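Local structure of COG0778: Nitroreductase (Streptococcus pneumoniae, 2B67) at residues K12-V24 with T181-R194. The protein binds flavin mononucleotide and, as a member of the nitroreductase family, probably catalyses NAD(P)H-dependent reduction of nitroaromatic or related acceptors as a dimer. Numbering follows the deposited sequence.
Sequences KRHATKHFTDKLV and TVGYTDEKLEPSYR
Thr-20 N donates to Tyr-184 O at 2.8 Å, and Asp-186 N reaches His-18 O at 3.0 Å. These two bonds flank Phe-19 and Thr-185 and make a single beta bridge. A third, weak bond runs from His-18 ND1 to Glu-187 OE2, 3.4 Å away at the ring edge; one water ties the same carboxylate oxygen to His-18 N. Farther along, Arg-13 NH2 and Arg-194 NH1 lie 3.3 Å apart, both donating to Leu-38 O of the second subunit, while the two guanidinium groups form salt bridges to the FMN phosphate. Arg-194 NH2 donates to Ser-192 OG and Tyr-193 O, both acceptors lying in the guanidinium plane, which fixes the rotation of the group. In this dimeric nitroreductase fold, the loop after helix 5-12 runs beside the chain leaving strand 174-183, and both segments supply residues to the flavin pocket. Back at the bridge, Phe-19 lays CD2 3.4 Å from Gly-183 CA and brings its CZ edge to Thr-181 OG1. Lys-22, CG anti to the backbone N (chi1 -178°) and extended beyond, lies across one face of Tyr-184: CD sits over the ring centre in a CH-pi contact, and NZ, 4.0 Å from the centroid, adds a cation-pi interaction. Val-24 CG2 meets Tyr-184 CE1 at 4.0 Å. Toward the flavin, Leu-189 O lies over one face of the His-14 ring, offset toward its rim.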
# COMPACT_ATOMS: atom_id res chain seq x y z
N LYS A 12 -1.71 -14.00 11.08
CA LYS A 12 -1.84 -13.38 12.38
C LYS A 12 -2.07 -11.87 12.44
O LYS A 12 -2.24 -11.34 13.52
CB LYS A 12 -0.77 -13.84 13.36
CG LYS A 12 0.61 -13.66 12.91
CD LYS A 12 1.45 -14.77 13.57
CE LYS A 12 2.80 -14.25 13.97
NZ LYS A 12 3.77 -15.35 13.90
N ARG A 13 -2.08 -11.18 11.29
CA ARG A 13 -2.45 -9.77 11.26
C ARG A 13 -3.99 -9.70 11.30
O ARG A 13 -4.65 -10.31 10.49
CB ARG A 13 -1.90 -9.05 10.03
CG ARG A 13 -2.13 -7.54 10.06
CD ARG A 13 -2.57 -6.95 8.73
NE ARG A 13 -3.52 -7.77 7.98
CZ ARG A 13 -4.85 -7.70 8.05
NH1 ARG A 13 -5.45 -6.85 8.87
NH2 ARG A 13 -5.59 -8.49 7.28
N HIS A 14 -4.54 -8.95 12.25
CA HIS A 14 -5.98 -8.74 12.30
C HIS A 14 -6.24 -7.26 12.50
O HIS A 14 -5.37 -6.53 12.98
CB HIS A 14 -6.62 -9.59 13.42
CG HIS A 14 -6.50 -11.07 13.20
ND1 HIS A 14 -5.63 -11.88 13.91
CD2 HIS A 14 -7.15 -11.90 12.34
CE1 HIS A 14 -5.74 -13.13 13.49
NE2 HIS A 14 -6.66 -13.17 12.53
N ALA A 15 -7.44 -6.80 12.14
CA ALA A 15 -7.87 -5.46 12.46
C ALA A 15 -8.19 -5.43 13.95
O ALA A 15 -9.22 -5.95 14.38
CB ALA A 15 -9.11 -5.08 11.64
N THR A 16 -7.29 -4.85 14.73
CA THR A 16 -7.44 -4.84 16.20
C THR A 16 -8.21 -3.59 16.67
O THR A 16 -7.82 -2.45 16.38
CB THR A 16 -6.05 -4.87 16.89
OG1 THR A 16 -5.28 -5.94 16.33
CG2 THR A 16 -6.18 -5.05 18.39
N LYS A 17 -9.29 -3.84 17.40
CA LYS A 17 -10.15 -2.76 17.86
C LYS A 17 -10.18 -2.61 19.38
O LYS A 17 -10.56 -1.56 19.87
CB LYS A 17 -11.55 -2.95 17.30
CG LYS A 17 -11.57 -2.64 15.80
CD LYS A 17 -12.82 -3.08 15.09
CE LYS A 17 -12.47 -3.29 13.62
NZ LYS A 17 -13.35 -2.44 12.73
N HIS A 18 -9.73 -3.62 20.13
CA HIS A 18 -9.73 -3.51 21.58
C HIS A 18 -8.37 -3.96 22.06
O HIS A 18 -7.88 -5.02 21.66
CB HIS A 18 -10.87 -4.33 22.22
CG HIS A 18 -12.24 -3.88 21.78
ND1 HIS A 18 -12.99 -4.59 20.86
CD2 HIS A 18 -12.96 -2.79 22.10
CE1 HIS A 18 -14.13 -3.95 20.65
NE2 HIS A 18 -14.14 -2.86 21.39
N PHE A 19 -7.77 -3.13 22.91
CA PHE A 19 -6.38 -3.28 23.32
C PHE A 19 -6.30 -3.53 24.84
O PHE A 19 -7.12 -3.03 25.60
CB PHE A 19 -5.61 -2.01 22.99
CG PHE A 19 -5.62 -1.65 21.52
CD1 PHE A 19 -6.51 -0.68 21.03
CD2 PHE A 19 -4.76 -2.27 20.64
CE1 PHE A 19 -6.53 -0.34 19.62
CE2 PHE A 19 -4.77 -1.95 19.23
CZ PHE A 19 -5.64 -0.96 18.76
N THR A 20 -5.29 -4.29 25.25
CA THR A 20 -4.98 -4.47 26.66
C THR A 20 -4.26 -3.21 27.12
O THR A 20 -4.03 -2.28 26.32
CB THR A 20 -4.08 -5.71 26.87
OG1 THR A 20 -2.75 -5.43 26.43
CG2 THR A 20 -4.63 -6.92 26.12
N ASP A 21 -3.91 -3.18 28.40
CA ASP A 21 -3.16 -2.08 29.00
C ASP A 21 -1.64 -2.26 28.95
O ASP A 21 -0.91 -1.43 29.49
CB ASP A 21 -3.63 -1.87 30.45
CG ASP A 21 -5.12 -1.66 30.54
OD1 ASP A 21 -5.58 -0.64 29.99
OD2 ASP A 21 -5.83 -2.54 31.10
N LYS A 22 -1.17 -3.33 28.31
CA LYS A 22 0.27 -3.53 28.14
C LYS A 22 0.89 -2.36 27.38
O LYS A 22 0.37 -1.90 26.35
CB LYS A 22 0.58 -4.86 27.41
CG LYS A 22 2.11 -5.13 27.26
CD LYS A 22 2.42 -6.47 26.61
CE LYS A 22 3.90 -6.62 26.37
NZ LYS A 22 4.18 -7.88 25.60
N LEU A 23 2.04 -1.91 27.90
CA LEU A 23 2.73 -0.77 27.40
C LEU A 23 3.40 -1.11 26.05
O LEU A 23 3.84 -2.24 25.85
CB LEU A 23 3.76 -0.31 28.45
CG LEU A 23 3.27 0.16 29.85
CD1 LEU A 23 4.46 0.57 30.69
CD2 LEU A 23 2.30 1.34 29.69
N VAL A 24 3.44 -0.16 25.13
CA VAL A 24 4.09 -0.38 23.85
C VAL A 24 5.42 0.36 23.88
O VAL A 24 5.44 1.57 23.93
CB VAL A 24 3.23 0.09 22.63
CG1 VAL A 24 4.07 0.02 21.33
CG2 VAL A 24 1.96 -0.74 22.52
N THR A 181 -3.72 2.65 14.71
CA THR A 181 -3.66 2.41 16.15
C THR A 181 -2.71 1.26 16.44
O THR A 181 -2.62 0.31 15.67
CB THR A 181 -5.02 2.09 16.73
OG1 THR A 181 -5.63 1.03 15.98
CG2 THR A 181 -5.92 3.40 16.70
N VAL A 182 -2.02 1.34 17.58
CA VAL A 182 -1.00 0.35 17.90
C VAL A 182 -1.16 -0.12 19.33
O VAL A 182 -1.29 0.70 20.25
CB VAL A 182 0.42 0.88 17.66
CG1 VAL A 182 1.44 -0.25 17.86
CG2 VAL A 182 0.53 1.41 16.19
N GLY A 183 -1.21 -1.43 19.52
CA GLY A 183 -1.35 -1.97 20.85
C GLY A 183 -1.48 -3.46 20.85
O GLY A 183 -1.63 -4.10 19.80
N TYR A 184 -1.46 -4.03 22.04
CA TYR A 184 -1.68 -5.46 22.19
C TYR A 184 -3.16 -5.72 22.28
O TYR A 184 -3.90 -4.93 22.88
CB TYR A 184 -0.93 -5.94 23.43
CG TYR A 184 0.55 -5.80 23.27
CD1 TYR A 184 1.21 -4.66 23.72
CD2 TYR A 184 1.30 -6.80 22.63
CE1 TYR A 184 2.60 -4.54 23.58
CE2 TYR A 184 2.67 -6.68 22.49
CZ TYR A 184 3.32 -5.55 22.96
OH TYR A 184 4.69 -5.42 22.80
N THR A 185 -3.59 -6.84 21.71
CA THR A 185 -5.01 -7.15 21.51
C THR A 185 -5.65 -7.89 22.68
O THR A 185 -5.13 -8.90 23.15
CB THR A 185 -5.17 -8.08 20.33
OG1 THR A 185 -4.39 -7.60 19.23
CG2 THR A 185 -6.66 -8.21 19.95
N ASP A 186 -6.83 -7.41 23.08
CA ASP A 186 -7.58 -7.97 24.19
C ASP A 186 -8.69 -8.95 23.75
O ASP A 186 -9.59 -9.29 24.55
CB ASP A 186 -8.14 -6.85 25.08
CG ASP A 186 -8.46 -7.33 26.51
OD1 ASP A 186 -7.64 -8.09 27.11
OD2 ASP A 186 -9.53 -6.95 27.03
N GLU A 187 -8.64 -9.41 22.50
CA GLU A 187 -9.59 -10.42 22.03
C GLU A 187 -9.06 -11.27 20.90
O GLU A 187 -8.38 -10.78 20.00
CB GLU A 187 -10.95 -9.79 21.66
CG GLU A 187 -10.87 -8.40 21.04
CD GLU A 187 -12.17 -7.95 20.37
OE1 GLU A 187 -13.27 -8.12 20.94
OE2 GLU A 187 -12.07 -7.41 19.25
N LYS A 188 -9.39 -12.56 20.96
CA LYS A 188 -9.14 -13.47 19.85
C LYS A 188 -9.94 -12.98 18.65
O LYS A 188 -11.14 -12.68 18.78
CB LYS A 188 -9.52 -14.94 20.17
CG LYS A 188 -10.39 -15.19 21.44
CD LYS A 188 -11.72 -14.40 21.49
CE LYS A 188 -11.93 -13.80 22.89
NZ LYS A 188 -12.67 -12.51 22.83
N LEU A 189 -9.28 -12.84 17.51
CA LEU A 189 -10.03 -12.49 16.32
C LEU A 189 -9.96 -13.51 15.21
O LEU A 189 -8.95 -14.21 15.04
CB LEU A 189 -9.74 -11.08 15.83
CG LEU A 189 -10.76 -10.08 16.39
CD1 LEU A 189 -10.13 -8.70 16.52
CD2 LEU A 189 -12.06 -10.06 15.55
N GLU A 190 -11.06 -13.60 14.48
CA GLU A 190 -11.16 -14.50 13.35
C GLU A 190 -10.77 -13.75 12.09
O GLU A 190 -10.98 -12.54 12.00
CB GLU A 190 -12.58 -15.06 13.22
CG GLU A 190 -12.90 -16.22 14.17
CD GLU A 190 -11.94 -17.40 14.02
OE1 GLU A 190 -11.46 -17.64 12.89
OE2 GLU A 190 -11.66 -18.08 15.02
N PRO A 191 -10.18 -14.46 11.12
CA PRO A 191 -9.94 -13.89 9.81
C PRO A 191 -11.23 -13.39 9.20
O PRO A 191 -12.24 -14.10 9.25
CB PRO A 191 -9.41 -15.08 8.99
CG PRO A 191 -9.66 -16.29 9.84
CD PRO A 191 -9.66 -15.84 11.23
N SER A 192 -11.20 -12.18 8.67
CA SER A 192 -12.35 -11.63 7.96
C SER A 192 -12.39 -12.21 6.56
O SER A 192 -11.44 -12.83 6.08
CB SER A 192 -12.29 -10.11 7.91
OG SER A 192 -11.03 -9.69 7.43
N TYR A 193 -13.51 -12.00 5.90
CA TYR A 193 -13.80 -12.59 4.62
C TYR A 193 -12.94 -12.05 3.48
O TYR A 193 -12.73 -10.85 3.36
CB TYR A 193 -15.29 -12.38 4.28
CG TYR A 193 -15.64 -12.98 2.95
CD1 TYR A 193 -15.75 -12.18 1.81
CD2 TYR A 193 -15.79 -14.37 2.81
CE1 TYR A 193 -16.05 -12.73 0.58
CE2 TYR A 193 -16.08 -14.94 1.59
CZ TYR A 193 -16.21 -14.12 0.48
OH TYR A 193 -16.49 -14.68 -0.73
N ARG A 194 -12.45 -12.95 2.63
CA ARG A 194 -11.80 -12.54 1.38
C ARG A 194 -12.45 -13.30 0.25
O ARG A 194 -12.71 -14.50 0.38
CB ARG A 194 -10.30 -12.85 1.41
CG ARG A 194 -9.50 -12.03 2.42
CD ARG A 194 -9.59 -10.51 2.16
NE ARG A 194 -8.69 -9.83 3.08
CZ ARG A 194 -8.99 -9.50 4.33
NH1 ARG A 194 -8.06 -8.93 5.09
NH2 ARG A 194 -10.21 -9.73 4.82
O HOH W 1 -8.01 0.26 16.86
O HOH W 2 -3.84 -8.62 16.66
O HOH W 3 -9.71 -6.39 19.02
O HOH W 4 -9.85 -3.87 26.03
O HOH W 5 -1.57 -2.44 24.47